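Local coordinates for protein bifunctional dTDP-4-dehydrorhamnose 3,5-epimerase/dTDP-4-dehydrorhamnose reductase (Arabidopsis thaliana, PDB 4QQR) that epimerises C3' and C5' of dTDP-4-keto-6-deoxy-glucose and reduces the product with NADPH, completing dTDP-L-rhamnose synthesis, at residues S172-N176 with P177-I181; D201-L204 with P205-I208; M280-K283 with E284-K288. All coordinates share one frame; numbering follows the deposited sequence.

Interaction 1: residues S172-N176 with P177-I181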
ATOM      1  N   SER A 172     -21.174  19.164  16.851  1.00 45.23           N
ATOM      2  CA  SER A 172     -22.263  19.926  17.437  1.00 47.16           C
ATOM      3  C   SER A 172     -23.285  20.325  16.356  1.00 48.69           C
ATOM      4  O   SER A 172     -24.393  20.742  16.662  1.00 49.33           O
ATOM      5  CB  SER A 172     -21.718  21.173  18.127  1.00 42.85           C
ATOM      6  OG  SER A 172     -21.237  22.087  17.161  1.00 43.23           O
ATOM      7  N   ASP A 173     -22.903  20.190  15.091  1.00 48.80           N
ATOM      8  CA  ASP A 173     -23.786  20.495  13.970  1.00 52.62           C
ATOM      9  C   ASP A 173     -24.619  19.254  13.628  1.00 54.47           C
ATOM     10  O   ASP A 173     -24.182  18.385  12.868  1.00 51.78           O
ATOM     11  CB  ASP A 173     -22.945  20.926  12.760  1.00 54.98           C
ATOM     12  CG  ASP A 173     -23.771  21.553  11.643  1.00 58.20           C
ATOM     13  OD1 ASP A 173     -23.659  22.785  11.444  1.00 59.01           O
ATOM     14  OD2 ASP A 173     -24.508  20.816  10.951  1.00 56.94           O
ATOM     15  N   LEU A 174     -25.818  19.165  14.194  1.00 52.36           N
ATOM     16  CA  LEU A 174     -26.629  17.961  14.034  1.00 55.31           C
ATOM     17  C   LEU A 174     -27.357  17.882  12.687  1.00 59.32           C
ATOM     18  O   LEU A 174     -28.129  16.952  12.444  1.00 57.12           O
ATOM     19  CB  LEU A 174     -27.620  17.823  15.192  1.00 51.50           C
ATOM     20  CG  LEU A 174     -27.004  17.400  16.533  1.00 53.87           C
ATOM     21  CD1 LEU A 174     -28.078  17.331  17.610  1.00 56.99           C
ATOM     22  CD2 LEU A 174     -26.254  16.056  16.424  1.00 49.62           C
ATOM     23  N   THR A 175     -27.099  18.856  11.818  1.00 54.32           N
ATOM     24  CA  THR A 175     -27.773  18.941  10.533  1.00 52.84           C
ATOM     25  C   THR A 175     -26.936  18.281   9.452  1.00 57.21           C
ATOM     26  O   THR A 175     -27.392  18.092   8.317  1.00 56.13           O
ATOM     27  CB  THR A 175     -28.033  20.409  10.141  1.00 55.62           C
ATOM     28  OG1 THR A 175     -26.793  21.124  10.103  1.00 55.59           O
ATOM     29  CG2 THR A 175     -28.954  21.076  11.156  1.00 57.14           C
ATOM     30  N   ASN A 176     -25.706  17.935   9.817  1.00 53.27           N
ATOM     31  CA  ASN A 176     -24.737  17.403   8.875  1.00 51.43           C
ATOM     32  C   ASN A 176     -24.850  15.892   8.748  1.00 53.83           C
ATOM     33  O   ASN A 176     -24.535  15.165   9.685  1.00 52.76           O
ATOM     34  CB  ASN A 176     -23.330  17.795   9.322  1.00 53.78           C
ATOM     35  CG  ASN A 176     -22.255  17.369   8.341  1.00 56.18           C
ATOM     36  OD1 ASN A 176     -22.276  16.253   7.812  1.00 58.25           O
ATOM     37  ND2 ASN A 176     -21.295  18.263   8.099  1.00 54.07           N
ATOM     38  N   PRO A 177     -25.274  15.413   7.569  1.00 54.37           N
ATOM     39  CA  PRO A 177     -25.500  13.988   7.307  1.00 55.22           C
ATOM     40  C   PRO A 177     -24.279  13.099   7.571  1.00 54.97           C
ATOM     41  O   PRO A 177     -24.425  11.878   7.728  1.00 52.07           O
ATOM     42  CB  PRO A 177     -25.867  13.965   5.810  1.00 53.79           C
ATOM     43  CG  PRO A 177     -25.421  15.265   5.273  1.00 49.64           C
ATOM     44  CD  PRO A 177     -25.589  16.232   6.389  1.00 52.20           C
ATOM     45  N   ARG A 178     -23.089  13.691   7.622  1.00 52.49           N
ATOM     46  CA  ARG A 178     -21.893  12.900   7.890  1.00 52.26           C
ATOM     47  C   ARG A 178     -21.745  12.609   9.385  1.00 49.01           C
ATOM     48  O   ARG A 178     -21.100  11.645   9.787  1.00 50.06           O
ATOM     49  CB  ARG A 178     -20.651  13.592   7.317  1.00 56.47           C
ATOM     50  CG  ARG A 178     -20.312  13.204   5.871  1.00 58.53           C
ATOM     51  CD  ARG A 178     -19.683  14.368   5.140  1.00 57.89           C
ATOM     52  NE  ARG A 178     -20.691  15.370   4.818  1.00 65.25           N
ATOM     53  CZ  ARG A 178     -20.490  16.688   4.816  1.00 67.21           C
ATOM     54  NH1 ARG A 178     -19.297  17.196   5.122  1.00 59.88           N
ATOM     55  NH2 ARG A 178     -21.498  17.504   4.505  1.00 63.91           N
ATOM     56  N   ASN A 179     -22.369  13.452  10.197  1.00 49.64           N
ATOM     57  CA  ASN A 179     -22.371  13.291  11.644  1.00 47.71           C
ATOM     58  C   ASN A 179     -22.929  11.934  12.063  1.00 45.76           C
ATOM     59  O   ASN A 179     -24.009  11.546  11.636  1.00 50.33           O
ATOM     60  CB  ASN A 179     -23.155  14.452  12.277  1.00 46.31           C
ATOM     61  CG  ASN A 179     -22.951  14.568  13.783  1.00 46.60           C
ATOM     62  OD1 ASN A 179     -22.867  13.564  14.502  1.00 47.74           O
ATOM     63  ND2 ASN A 179     -22.886  15.805  14.268  1.00 45.56           N
ATOM     64  N   PHE A 180     -22.186  11.207  12.891  1.00 45.44           N
ATOM     65  CA  PHE A 180     -22.579   9.848  13.230  1.00 46.87           C
ATOM     66  C   PHE A 180     -23.897   9.825  13.981  1.00 48.93           C
ATOM     67  O   PHE A 180     -24.721   8.938  13.758  1.00 49.11           O
ATOM     68  CB  PHE A 180     -21.511   9.128  14.044  1.00 44.70           C
ATOM     69  CG  PHE A 180     -21.899   7.723  14.432  1.00 46.17           C
ATOM     70  CD1 PHE A 180     -21.729   6.676  13.549  1.00 47.96           C
ATOM     71  CD2 PHE A 180     -22.443   7.453  15.677  1.00 46.44           C
ATOM     72  CE1 PHE A 180     -22.087   5.383  13.899  1.00 51.02           C
ATOM     73  CE2 PHE A 180     -22.804   6.165  16.029  1.00 48.85           C
ATOM     74  CZ  PHE A 180     -22.622   5.127  15.136  1.00 49.91           C
ATOM     75  N   ILE A 181     -24.081  10.802  14.865  1.00 47.23           N
ATOM     76  CA  ILE A 181     -25.332  10.963  15.599  1.00 49.41           C
ATOM     77  C   ILE A 181     -26.538  11.062  14.663  1.00 52.97           C
ATOM     78  O   ILE A 181     -27.479  10.268  14.776  1.00 54.13           O
ATOM     79  CB  ILE A 181     -25.316  12.222  16.495  1.00 52.37           C
ATOM     80  CG1 ILE A 181     -24.197  12.141  17.539  1.00 50.10           C
ATOM     81  CG2 ILE A 181     -26.656  12.403  17.195  1.00 44.17           C
ATOM     82  CD1 ILE A 181     -24.133  13.359  18.430  1.00 47.88           C
TER

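Interaction 2: residues D201-L204 with P205-I208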
ATOM      1  N   ASP A 201     -15.507  18.556  17.640  1.00 43.60           N
ATOM      2  CA  ASP A 201     -15.507  19.876  18.262  1.00 41.59           C
ATOM      3  C   ASP A 201     -14.437  20.006  19.338  1.00 42.58           C
ATOM      4  O   ASP A 201     -13.835  21.068  19.482  1.00 42.54           O
ATOM      5  CB  ASP A 201     -16.881  20.180  18.868  1.00 44.30           C
ATOM      6  CG  ASP A 201     -17.943  20.394  17.819  1.00 47.83           C
ATOM      7  OD1 ASP A 201     -18.387  21.549  17.665  1.00 50.71           O
ATOM      8  OD2 ASP A 201     -18.323  19.410  17.141  1.00 49.98           O
ATOM      9  N   GLU A 202     -14.217  18.937  20.104  1.00 41.36           N
ATOM     10  CA  GLU A 202     -13.133  18.910  21.087  1.00 41.27           C
ATOM     11  C   GLU A 202     -11.781  18.507  20.475  1.00 40.17           C
ATOM     12  O   GLU A 202     -10.757  19.130  20.757  1.00 34.96           O
ATOM     13  CB  GLU A 202     -13.468  17.978  22.246  1.00 37.84           C
ATOM     14  CG  GLU A 202     -12.352  17.887  23.269  1.00 39.34           C
ATOM     15  CD  GLU A 202     -12.659  16.888  24.373  1.00 45.50           C
ATOM     16  OE1 GLU A 202     -13.591  16.074  24.182  1.00 45.02           O
ATOM     17  OE2 GLU A 202     -11.984  16.916  25.429  1.00 46.10           O
ATOM     18  N   LEU A 203     -11.801  17.473  19.632  1.00 37.63           N
ATOM     19  CA  LEU A 203     -10.578  16.834  19.158  1.00 39.29           C
ATOM     20  C   LEU A 203      -9.867  17.589  18.024  1.00 42.11           C
ATOM     21  O   LEU A 203      -8.628  17.608  17.957  1.00 39.90           O
ATOM     22  CB  LEU A 203     -10.852  15.387  18.741  1.00 41.79           C
ATOM     23  CG  LEU A 203     -10.490  14.282  19.740  1.00 41.30           C
ATOM     24  CD1 LEU A 203      -9.100  14.534  20.305  1.00 42.12           C
ATOM     25  CD2 LEU A 203     -11.506  14.207  20.841  1.00 39.51           C
ATOM     26  N   LEU A 204     -10.637  18.221  17.144  1.00 40.26           N
ATOM     27  CA  LEU A 204     -10.032  19.011  16.073  1.00 40.49           C
ATOM     28  C   LEU A 204      -9.160  20.167  16.565  1.00 39.86           C
ATOM     29  O   LEU A 204      -8.075  20.384  16.041  1.00 39.71           O
ATOM     30  CB  LEU A 204     -11.062  19.481  15.043  1.00 41.77           C
ATOM     31  CG  LEU A 204     -11.482  18.381  14.071  1.00 40.66           C
ATOM     32  CD1 LEU A 204     -12.246  18.931  12.874  1.00 44.54           C
ATOM     33  CD2 LEU A 204     -10.254  17.613  13.618  1.00 46.66           C
ATOM     34  N   PRO A 205      -9.622  20.909  17.573  1.00 41.60           N
ATOM     35  CA  PRO A 205      -8.682  21.889  18.137  1.00 42.73           C
ATOM     36  C   PRO A 205      -7.360  21.274  18.624  1.00 42.32           C
ATOM     37  O   PRO A 205      -6.295  21.813  18.323  1.00 40.87           O
ATOM     38  CB  PRO A 205      -9.480  22.493  19.295  1.00 38.54           C
ATOM     39  CG  PRO A 205     -10.884  22.414  18.806  1.00 39.93           C
ATOM     40  CD  PRO A 205     -10.992  21.115  18.076  1.00 39.36           C
ATOM     41  N   ILE A 206      -7.443  20.158  19.349  1.00 44.00           N
ATOM     42  CA  ILE A 206      -6.272  19.429  19.842  1.00 40.87           C
ATOM     43  C   ILE A 206      -5.310  19.052  18.719  1.00 40.98           C
ATOM     44  O   ILE A 206      -4.098  19.114  18.876  1.00 42.37           O
ATOM     45  CB  ILE A 206      -6.716  18.153  20.616  1.00 47.09           C
ATOM     46  CG1 ILE A 206      -7.226  18.537  22.020  1.00 44.87           C
ATOM     47  CG2 ILE A 206      -5.588  17.098  20.667  1.00 39.45           C
ATOM     48  CD1 ILE A 206      -8.068  17.482  22.702  1.00 39.44           C
ATOM     49  N   SER A 207      -5.852  18.676  17.569  1.00 43.90           N
ATOM     50  CA  SER A 207      -4.997  18.332  16.442  1.00 41.60           C
ATOM     51  C   SER A 207      -4.204  19.540  15.955  1.00 42.04           C
ATOM     52  O   SER A 207      -3.048  19.388  15.555  1.00 44.41           O
ATOM     53  CB  SER A 207      -5.774  17.642  15.306  1.00 40.02           C
ATOM     54  OG  SER A 207      -6.569  18.547  14.578  1.00 42.85           O
ATOM     55  N   ILE A 208      -4.797  20.734  15.997  1.00 40.79           N
ATOM     56  CA  ILE A 208      -4.027  21.949  15.697  1.00 42.25           C
ATOM     57  C   ILE A 208      -2.826  22.036  16.651  1.00 44.57           C
ATOM     58  O   ILE A 208      -1.716  22.408  16.242  1.00 45.45           O
ATOM     59  CB  ILE A 208      -4.853  23.273  15.820  1.00 41.60           C
ATOM     60  CG1 ILE A 208      -6.127  23.268  14.956  1.00 44.50           C
ATOM     61  CG2 ILE A 208      -3.998  24.469  15.484  1.00 40.88           C
ATOM     62  CD1 ILE A 208      -5.932  22.861  13.531  1.00 44.43           C
TER

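Interaction 3: residues M280-K283 with E284-K288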
ATOM      1  N   MET A 280     -11.476  14.940  27.487  1.00 43.24           N
ATOM      2  CA  MET A 280     -12.640  14.381  28.166  1.00 45.78           C
ATOM      3  C   MET A 280     -13.121  13.071  27.545  1.00 46.72           C
ATOM      4  O   MET A 280     -12.858  12.792  26.369  1.00 44.06           O
ATOM      5  CB  MET A 280     -13.780  15.381  28.131  1.00 47.71           C
ATOM      6  CG  MET A 280     -13.363  16.791  28.458  1.00 49.66           C
ATOM      7  SD  MET A 280     -14.771  17.890  28.247  1.00 60.31           S
ATOM      8  CE  MET A 280     -15.996  17.042  29.246  1.00 48.05           C
ATOM      9  N   SER A 281     -13.837  12.273  28.334  1.00 41.15           N
ATOM     10  CA  SER A 281     -14.410  11.037  27.812  1.00 43.03           C
ATOM     11  C   SER A 281     -15.650  11.317  26.973  1.00 42.55           C
ATOM     12  O   SER A 281     -16.220  12.410  27.048  1.00 38.17           O
ATOM     13  CB  SER A 281     -14.739  10.070  28.941  1.00 44.70           C
ATOM     14  OG  SER A 281     -13.547   9.553  29.489  1.00 44.38           O
ATOM     15  N   ILE A 282     -16.062  10.325  26.181  1.00 39.52           N
ATOM     16  CA  ILE A 282     -17.127  10.547  25.208  1.00 40.44           C
ATOM     17  C   ILE A 282     -18.345  11.126  25.862  1.00 40.83           C
ATOM     18  O   ILE A 282     -18.797  12.209  25.478  1.00 42.18           O
ATOM     19  CB  ILE A 282     -17.571   9.292  24.463  1.00 40.70           C
ATOM     20  CG1 ILE A 282     -16.704   8.096  24.851  1.00 41.93           C
ATOM     21  CG2 ILE A 282     -17.612   9.570  22.944  1.00 36.57           C
ATOM     22  CD1 ILE A 282     -17.186   7.352  26.076  1.00 44.28           C
ATOM     23  N   LYS A 283     -18.859  10.415  26.863  1.00 42.60           N
ATOM     24  CA  LYS A 283     -20.098  10.821  27.519  1.00 42.17           C
ATOM     25  C   LYS A 283     -20.051  12.273  27.966  1.00 42.64           C
ATOM     26  O   LYS A 283     -20.911  13.065  27.559  1.00 40.90           O
ATOM     27  CB  LYS A 283     -20.497   9.849  28.636  1.00 36.58           C
ATOM     28  CG  LYS A 283     -20.830   8.452  28.086  1.00 45.25           C
ATOM     29  CD  LYS A 283     -21.531   7.555  29.100  1.00 44.96           C
ATOM     30  CE  LYS A 283     -21.644   6.120  28.569  1.00 40.44           C
ATOM     31  NZ  LYS A 283     -22.160   5.168  29.605  1.00 41.03           N
ATOM     32  N   GLU A 284     -19.038  12.642  28.750  1.00 40.08           N
ATOM     33  CA  GLU A 284     -18.962  14.027  29.199  1.00 44.26           C
ATOM     34  C   GLU A 284     -18.699  14.966  28.021  1.00 45.90           C
ATOM     35  O   GLU A 284     -19.227  16.081  27.986  1.00 46.18           O
ATOM     36  CB  GLU A 284     -17.958  14.235  30.358  1.00 48.40           C
ATOM     37  CG  GLU A 284     -16.623  13.479  30.245  1.00 56.58           C
ATOM     38  CD  GLU A 284     -15.503  14.057  31.148  1.00 60.38           C
ATOM     39  OE1 GLU A 284     -15.834  14.741  32.149  1.00 67.30           O
ATOM     40  OE2 GLU A 284     -14.294  13.833  30.855  1.00 53.70           O
ATOM     41  N   SER A 285     -17.915  14.502  27.047  1.00 43.24           N
ATOM     42  CA  SER A 285     -17.587  15.314  25.871  1.00 43.04           C
ATOM     43  C   SER A 285     -18.807  15.485  24.976  1.00 42.73           C
ATOM     44  O   SER A 285     -19.050  16.573  24.448  1.00 42.53           O
ATOM     45  CB  SER A 285     -16.427  14.693  25.087  1.00 42.62           C
ATOM     46  OG  SER A 285     -16.021  15.510  24.006  1.00 40.65           O
ATOM     47  N   LEU A 286     -19.565  14.405  24.805  1.00 40.83           N
ATOM     48  CA  LEU A 286     -20.875  14.472  24.157  1.00 42.78           C
ATOM     49  C   LEU A 286     -21.803  15.493  24.830  1.00 45.12           C
ATOM     50  O   LEU A 286     -22.367  16.351  24.146  1.00 47.73           O
ATOM     51  CB  LEU A 286     -21.545  13.094  24.136  1.00 41.31           C
ATOM     52  CG  LEU A 286     -21.059  12.114  23.073  1.00 40.00           C
ATOM     53  CD1 LEU A 286     -21.467  10.708  23.425  1.00 38.25           C
ATOM     54  CD2 LEU A 286     -21.621  12.510  21.726  1.00 41.02           C
ATOM     55  N   ILE A 287     -21.961  15.398  26.152  1.00 40.67           N
ATOM     56  CA  ILE A 287     -22.817  16.335  26.883  1.00 46.69           C
ATOM     57  C   ILE A 287     -22.400  17.788  26.679  1.00 47.19           C
ATOM     58  O   ILE A 287     -23.215  18.641  26.327  1.00 47.37           O
ATOM     59  CB  ILE A 287     -22.854  16.047  28.419  1.00 46.90           C
ATOM     60  CG1 ILE A 287     -23.633  14.762  28.721  1.00 46.47           C
ATOM     61  CG2 ILE A 287     -23.463  17.217  29.166  1.00 42.78           C
ATOM     62  CD1 ILE A 287     -24.925  14.632  27.928  1.00 48.90           C
ATOM     63  N   LYS A 288     -21.116  18.051  26.892  1.00 44.53           N
ATOM     64  CA  LYS A 288     -20.601  19.407  26.932  1.00 45.46           C
ATOM     65  C   LYS A 288     -20.484  20.053  25.553  1.00 47.59           C
ATOM     66  O   LYS A 288     -20.737  21.253  25.402  1.00 50.92           O
ATOM     67  CB  LYS A 288     -19.248  19.429  27.643  1.00 48.29           C
ATOM     68  CG  LYS A 288     -18.453  20.689  27.390  1.00 48.96           C
ATOM     69  CD  LYS A 288     -17.080  20.633  28.023  1.00 55.12           C
ATOM     70  CE  LYS A 288     -16.415  22.006  27.962  1.00 61.26           C
ATOM     71  NZ  LYS A 288     -17.317  23.066  28.539  1.00 64.22           N
TER

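Interaction 1: residues S172-N176 with P177-I181
Asn176 reaches forward over Pro177 to Arg178 and can be followed from root to tip. Its CB sits beside the ring nitrogen of Pro177, and CG lies anti to the backbone N (chi1 -176°), which turns the amide toward Arg178. From there Asn176 OD1 accepts Arg178 N at 2.7 Å, in the carbonyl plane: an Asx turn. The same oxygen hangs over one face of the Arg178 guanidinium, offset toward its rim, while Asn176 ND2 comes to 3.7 Å from Arg178 CZ; the amide and guanidinium planes are 55° apart. An alanine at this position would probably leave Arg178 N without the side-chain acceptor that closes the turn, and one face of the guanidinium without its amide neighbour. Two type I beta turns meet at Asn176, Asp173–Asn176 and Asn176–Asn179, the second closed by Asn179 N to Asn176 O (2.8 Å). They form the last part of the loop that leads from strand 161-166 of the Rossmann-type sheet into helix 180-186. Asn179 is the N-cap of that helix: its OD1 accepts Ile181 N at 3.0 Å, and its ND2 points back to Asp173 O (3.2 Å), approaching from above that carbonyl plane, and also donates to Ser171 O. One amide thus ties the helix start to the loop before it. Beside the Asn179 amide, Leu174 CD2 packs on Ile181 CG2 at 3.8 Å. Trp23, part of the NADPH site by similarity, touches Asn176, Arg178 and Asn179, and a bound sulfate ion lies near the Arg178 side chain.

Interaction 2: residues D201-L204 with P205-I208
The carbonyl group of Leu204 is the flat group on which Ser207 and Ile208 converge. Ser207 OG donates to Leu204 O at 2.8 Å, only 17° from the carbonyl plane, and Ile208 N reaches the same oxygen at 3.3 Å, so two donors grip one acceptor. The serine hydroxyl gets there because chi1 (75°) sets OG between its own backbone N and carbonyl carbon, turned back along the helix; OG is also hydrogen-bonded to Tyr111 OH. One residue earlier, Leu203 O accepts Ser207 N at 3.0 Å. The Pro205 ring has no N-H to offer the preceding turn. It turns carbon toward that turn instead: Asp201 O faces Pro205 CD at 3.2 Å, with Pro205 CG about as near, and the helix is kinked there. On another flank Leu203 and Ile206 cross at a slant, methyl CD1 of Leu203 on methyl CD1 of Ile206 at 3.9 Å. Leu204 and Ile208 pack on helix 23-34, the first helix of the Rossmann-type fold. This is a proline-kinked helix in a dTDP-4-dehydrorhamnose reductase, where the serine after the kink is bonded to Tyr111, which by similarity contributes to the NADPH-binding site.

Interaction 3: residues M280-K283 with E284-K288
Met280 and Glu284 cross obliquely at the start of helix 282-291, with the methionine slanting across the glutamate. Met280 CB comes to 3.2 Å from Glu284 OE2, and a turn at the far end of the chain (chi3 52°) brings Met280 CE back to 3.6 Å from Glu284 CD, so that the carboxylate has methionine CB and the terminal methyl beside it. Lys288 meets the same methionine at about a right angle, its CD 3.6 Å from Met280 SD. Ile282 and Leu286 behave differently: they run abreast in a common direction, one helical turn apart, with Ile282 CG2 and Leu286 CD1 at 4.0 Å. A chi1 of 42° folds Glu284 CG back over its own backbone, and OE2 then accepts Ser281 N at 3.0 Å through its anti lone pair. Ser285 N in turn bonds to Ser281 O at 2.7 Å, and Ile287 N to Lys283 O. Lys283 extends from the helix to a salt bridge with Glu231. With Ser281 at the N-cap and Glu284 three residues on, the bond from serine N-H to carboxylate is one half of a capping box, a helix-start motif whose reciprocal serine side-chain bond is not made here.

Overall arrangement
The three local contacts follow one another along the chain, yet they join in space, their centres 14 to 17 Å apart. Interactions 1 and 2 meet where Ser172 N probably bonds to Asp201 OD2 (2.9 Å). Interactions 2 and 3 share the Glu202 carboxylate, which takes Met280 N on OE2 at 2.9 Å and probably the Ser285 hydroxyl on OE1. Interactions 1 and 3 touch by packing, Ile181 CD1 on Leu286 CD2 at 4.2 Å. Two of them border the NADPH site inferred by similarity: the side chains of Asn176 and Trp23 approach to about 3 Å, and those of Leu204 and Ile24 to about 4 Å. Interaction 3 stands farther back, the Leu286 side chain about 11 Å from that of Trp23.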